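Local coordinates for ABC sugar transporter, periplasmic sugar binding protein (Legionella pneumophila subsp. pneumophila, PDB 3ROT), which probably binds sugars in the periplasm as the solute-binding component of an ABC-type carbohydrate transporter, at residues Ser177-Lys180 with Ser181-Ile185; Pro228-Val231 with Ser232-Lys236. All coordinates share one frame; numbering follows the deposited sequence.

Contact 1: residues Ser177-Lys180 with Ser181-Ile185; sequences SRVK and SYFKI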
loop_
_atom_site.group_PDB
_atom_site.type_symbol
_atom_site.label_atom_id
_atom_site.label_comp_id
_atom_site.label_asym_id
_atom_site.label_seq_id
_atom_site.Cartn_x
_atom_site.Cartn_y
_atom_site.Cartn_z
ATOM N N SER A 177 4.685 6.100 -14.288
ATOM C CA SER A 177 5.590 6.784 -15.201
ATOM C C SER A 177 6.119 5.865 -16.286
ATOM O O SER A 177 5.957 6.135 -17.479
ATOM C CB SER A 177 6.761 7.376 -14.425
ATOM O OG SER A 177 6.305 8.375 -13.533
ATOM N N ARG A 178 6.731 4.771 -15.855
ATOM C CA ARG A 178 7.313 3.794 -16.755
ATOM C C ARG A 178 6.301 3.138 -17.687
ATOM O O ARG A 178 6.627 2.820 -18.830
ATOM C CB ARG A 178 8.075 2.748 -15.937
ATOM C CG ARG A 178 9.162 3.366 -15.043
ATOM C CD ARG A 178 9.904 2.326 -14.215
ATOM N NE ARG A 178 10.915 2.936 -13.346
ATOM C CZ ARG A 178 11.652 2.271 -12.457
ATOM N NH1 ARG A 178 11.508 0.962 -12.301
ATOM N NH2 ARG A 178 12.537 2.920 -11.716
ATOM N N VAL A 179 5.075 2.945 -17.212
ATOM C CA VAL A 179 4.032 2.347 -18.038
ATOM C C VAL A 179 3.597 3.328 -19.118
ATOM O O VAL A 179 3.465 2.964 -20.284
ATOM C CB VAL A 179 2.808 1.953 -17.196
ATOM C CG1 VAL A 179 1.677 1.474 -18.099
ATOM C CG2 VAL A 179 3.194 0.860 -16.217
ATOM N N LYS A 180 3.376 4.575 -18.725
ATOM C CA LYS A 180 2.961 5.601 -19.673
ATOM C C LYS A 180 4.021 5.801 -20.749
ATOM O O LYS A 180 3.693 5.934 -21.922
ATOM C CB LYS A 180 2.690 6.909 -18.936
ATOM C CG LYS A 180 1.510 6.799 -17.992
ATOM C CD LYS A 180 1.407 7.966 -17.028
ATOM C CE LYS A 180 1.031 9.251 -17.733
ATOM N NZ LYS A 180 0.785 10.320 -16.731
ATOM N N SER A 181 5.291 5.806 -20.352
ATOM C CA SER A 181 6.378 5.982 -21.312
ATOM C C SER A 181 6.353 4.880 -22.360
ATOM O O SER A 181 6.544 5.139 -23.548
ATOM C CB SER A 181 7.737 5.974 -20.608
ATOM O OG SER A 181 7.866 7.072 -19.723
ATOM N N TYR A 182 6.113 3.648 -21.917
ATOM C CA TYR A 182 6.078 2.512 -22.826
ATOM C C TYR A 182 4.936 2.620 -23.832
ATOM O O TYR A 182 5.122 2.358 -25.021
ATOM C CB TYR A 182 5.941 1.204 -22.047
ATOM C CG TYR A 182 6.154 -0.022 -22.908
ATOM C CD1 TYR A 182 7.432 -0.549 -23.102
ATOM C CD2 TYR A 182 5.085 -0.628 -23.567
ATOM C CE1 TYR A 182 7.641 -1.646 -23.931
ATOM C CE2 TYR A 182 5.284 -1.724 -24.400
ATOM C CZ TYR A 182 6.564 -2.227 -24.579
ATOM O OH TYR A 182 6.767 -3.307 -25.409
ATOM N N PHE A 183 3.748 2.992 -23.364
ATOM C CA PHE A 183 2.619 3.119 -24.273
ATOM C C PHE A 183 2.804 4.253 -25.285
ATOM O O PHE A 183 2.278 4.188 -26.402
ATOM C CB PHE A 183 1.315 3.301 -23.494
ATOM C CG PHE A 183 0.674 1.999 -23.098
ATOM C CD1 PHE A 183 1.274 1.165 -22.158
ATOM C CD2 PHE A 183 -0.501 1.582 -23.706
ATOM C CE1 PHE A 183 0.710 -0.070 -21.833
ATOM C CE2 PHE A 183 -1.072 0.357 -23.392
ATOM C CZ PHE A 183 -0.464 -0.473 -22.451
ATOM N N LYS A 184 3.552 5.283 -24.897
ATOM C CA LYS A 184 3.811 6.409 -25.789
ATOM C C LYS A 184 4.652 5.897 -26.950
ATOM O O LYS A 184 4.567 6.408 -28.063
ATOM C CB LYS A 184 4.566 7.521 -25.056
ATOM C CG LYS A 184 3.807 8.125 -23.882
ATOM C CD LYS A 184 4.728 8.949 -22.985
ATOM C CE LYS A 184 4.087 9.224 -21.624
ATOM N NZ LYS A 184 5.049 9.834 -20.650
ATOM N N ILE A 185 5.458 4.875 -26.679
ATOM C CA ILE A 185 6.316 4.290 -27.695
ATOM C C ILE A 185 5.634 3.129 -28.416
ATOM O O ILE A 185 5.852 2.924 -29.614
ATOM C CB ILE A 185 7.642 3.805 -27.076
ATOM C CG1 ILE A 185 8.358 4.986 -26.413
ATOM C CG2 ILE A 185 8.533 3.203 -28.151
ATOM C CD1 ILE A 185 9.636 4.613 -25.690
#

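Contact 2: residues Pro228-Val231 with Ser232-Lys236; sequences PNTV and SLIHK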
loop_
_atom_site.group_PDB
_atom_site.type_symbol
_atom_site.label_atom_id
_atom_site.label_comp_id
_atom_site.label_asym_id
_atom_site.label_seq_id
_atom_site.Cartn_x
_atom_site.Cartn_y
_atom_site.Cartn_z
ATOM N N PRO A 228 -8.644 -6.832 -2.511
ATOM C CA PRO A 228 -9.859 -6.013 -2.567
ATOM C C PRO A 228 -9.920 -5.090 -3.780
ATOM O O PRO A 228 -10.927 -5.040 -4.483
ATOM C CB PRO A 228 -9.809 -5.245 -1.248
ATOM C CG PRO A 228 -9.237 -6.287 -0.319
ATOM C CD PRO A 228 -8.102 -6.873 -1.137
ATOM N N ASN A 229 -8.844 -4.355 -4.030
ATOM C CA ASN A 229 -8.829 -3.456 -5.170
ATOM C C ASN A 229 -8.862 -4.231 -6.488
ATOM O O ASN A 229 -9.479 -3.790 -7.454
ATOM C CB ASN A 229 -7.594 -2.562 -5.142
ATOM C CG ASN A 229 -7.750 -1.362 -6.043
ATOM O OD1 ASN A 229 -8.729 -0.617 -5.924
ATOM N ND2 ASN A 229 -6.805 -1.167 -6.959
ATOM N N THR A 230 -8.192 -5.380 -6.523
ATOM C CA THR A 230 -8.161 -6.215 -7.722
ATOM C C THR A 230 -9.581 -6.713 -8.020
ATOM O O THR A 230 -10.031 -6.702 -9.168
ATOM C CB THR A 230 -7.220 -7.433 -7.530
ATOM O OG1 THR A 230 -5.896 -6.971 -7.213
ATOM C CG2 THR A 230 -7.159 -8.288 -8.808
ATOM N N VAL A 231 -10.286 -7.133 -6.976
ATOM C CA VAL A 231 -11.656 -7.622 -7.119
ATOM C C VAL A 231 -12.561 -6.499 -7.627
ATOM O O VAL A 231 -13.439 -6.715 -8.461
ATOM C CB VAL A 231 -12.191 -8.154 -5.763
ATOM C CG1 VAL A 231 -13.674 -8.474 -5.862
ATOM C CG2 VAL A 231 -11.417 -9.401 -5.366
ATOM N N SER A 232 -12.337 -5.293 -7.128
ATOM C CA SER A 232 -13.144 -4.162 -7.557
ATOM C C SER A 232 -12.916 -3.879 -9.034
ATOM O O SER A 232 -13.864 -3.631 -9.776
ATOM C CB SER A 232 -12.805 -2.915 -6.744
ATOM O OG SER A 232 -13.623 -1.838 -7.150
ATOM N N LEU A 233 -11.656 -3.913 -9.459
ATOM C CA LEU A 233 -11.327 -3.653 -10.854
ATOM C C LEU A 233 -11.909 -4.735 -11.753
ATOM O O LEU A 233 -12.263 -4.469 -12.903
ATOM C CB LEU A 233 -9.808 -3.555 -11.028
ATOM C CG LEU A 233 -9.200 -2.300 -10.385
ATOM C CD1 LEU A 233 -7.705 -2.491 -10.203
ATOM C CD2 LEU A 233 -9.501 -1.066 -11.246
ATOM N N ILE A 234 -12.014 -5.956 -11.236
ATOM C CA ILE A 234 -12.595 -7.038 -12.019
ATOM C C ILE A 234 -14.085 -6.746 -12.259
ATOM O O ILE A 234 -14.580 -6.874 -13.383
ATOM C CB ILE A 234 -12.462 -8.405 -11.303
ATOM C CG1 ILE A 234 -11.010 -8.890 -11.345
ATOM C CG2 ILE A 234 -13.343 -9.427 -11.986
ATOM C CD1 ILE A 234 -10.765 -10.155 -10.541
ATOM N N HIS A 235 -14.786 -6.350 -11.200
ATOM C CA HIS A 235 -16.209 -6.034 -11.285
ATOM C C HIS A 235 -16.484 -4.881 -12.247
ATOM O O HIS A 235 -17.546 -4.826 -12.862
ATOM C CB HIS A 235 -16.768 -5.692 -9.894
ATOM C CG HIS A 235 -16.764 -6.848 -8.938
ATOM N ND1 HIS A 235 -17.185 -6.734 -7.628
ATOM C CD2 HIS A 235 -16.382 -8.140 -9.098
ATOM C CE1 HIS A 235 -17.062 -7.903 -7.024
ATOM N NE2 HIS A 235 -16.578 -8.774 -7.893
ATOM N N LYS A 236 -15.528 -3.965 -12.378
ATOM C CA LYS A 236 -15.678 -2.822 -13.280
ATOM C C LYS A 236 -15.202 -3.145 -14.696
ATOM O O LYS A 236 -15.189 -2.275 -15.569
ATOM C CB LYS A 236 -14.885 -1.627 -12.760
ATOM C CG LYS A 236 -15.354 -1.095 -11.424
ATOM C CD LYS A 236 -14.470 0.039 -10.956
ATOM C CE LYS A 236 -15.035 0.680 -9.706
ATOM N NZ LYS A 236 -16.390 1.237 -9.962
#

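Contact 1: residues Ser177-Lys180 with Ser181-Ile185
With chi1 at -64°, Ser181 sets OG beside its own backbone N, and from there the hydroxyl reaches back one helical turn to donate to Ser177 O, OG to O 3.1 Å. That carbonyl oxygen is gripped twice. Ser181 N comes in almost in line with the C=O bond at 3.0 Å from Ser177 O, while the hydroxyl arrives well above the carbonyl plane, so the two donors do not compete for one direction. Val179 turns CG1 away from its backbone N (chi1 174°), which sends this methyl along the helix to the rim of the Phe183 ring, Val179 CG1 to Phe183 CD1 4.1 Å. The two side chains run alongside each other, and the edge of the Phe183 ring also meets Val179 O, 3.4 Å from Phe183 CD1.

Both segments belong to helix 172-185, which follows strand 162-167 and precedes strand 191-194 in one parallel alpha/beta domain of a periplasmic binding protein. Its i to i+4 bonds continue with Phe183 N to Val179 O at 3.1 Å. Val179 and Phe183 face inward to Leu136 and Leu134 of strand 132-137, and Phe215 packs edge-to-face on the Phe183 ring.

On another side of the helix the Lys184 chain, extended beyond CG, runs back past Lys180 O, and Lys184 CE lies 3.8 Å from Lys180 CB. Lys180 bends at chi3 and sends its amine elsewhere, to a weak bond with Tyr213 O. Lys180 NZ and Lys184 NZ lie 5.8 Å apart, like charges not in contact.

Contact 2: residues Pro228-Val231 with Ser232-Lys236
Four backbone hydrogen bonds join Pro228-Val231 to Ser232-Lys236 in the regular i to i+4 pattern of an alpha helix: Ser232 N to Pro228 O, Leu233 N to Asn229 O, Ile234 N to Thr230 O and His235 N to Val231 O. The last is the straightest of the four, 163° at the hydrogen and 3.1 Å from His235 N to Val231 O.

The same Val231 carbonyl also meets an aromatic face. Its oxygen sits 3.3 Å above the plane of the His235 imidazole, nearer the ring's margin than its centre, with CD2 the nearest ring atom. This is a van der Waals approach in addition to the backbone bond. Beside it, Val231 has CG1 anti to the backbone N (chi1 172°), and that methyl runs on down the helix to the far end of the imidazole, 3.6 Å from His235 NE2. Val231 and His235 thus run alongside each other in the same direction.

Apolar contact with a polar group is found on another flank. Leu233 brings CD1 to 3.6 Å from Asn229 ND2, the two side chains crossing at a slant; Asn229 ND2 also donates a hydrogen bond to Asp201 OD1. Leu233 CG also rests 3.3 Å from Asn229 O, and Ile234 CG1 lies 3.2 Å from Thr230 O, so both branched chains lean against the carbonyls of the preceding turn.

Helix 228-235 is the crossover of a beta-alpha-beta unit between strands 220-224 and 241-243. Thr230 and Ile234 pack on Val242 of the latter strand, Thr230 and Leu233 meet Leu200 and Leu208 of helix 197-208, and Ser232 packs against Ser232 of the second subunit.

How the contacts relate
Coming from the N terminus, the chain first builds contact 1 near the end of helix 172-185, then passes through strand 191-194, helices 197-208 and 210-213 and strand 220-224 before contact 2 forms in helix 228-235. Each contact is local, its links reaching one helical turn, and closes no long loop; the two follow in series, neither nested nor crossing. The centres of contact 1 and contact 2 are about 23 Å apart. The nearest atoms of contact 1 and contact 2 are about 13 Å apart, so they do not touch. Helix 197-208 links them indirectly, meeting contact 1 through Met206 and contact 2 through Leu200 and Leu208. Both belong to the domain built on the five-stranded parallel sheet, and both reach the second subunit.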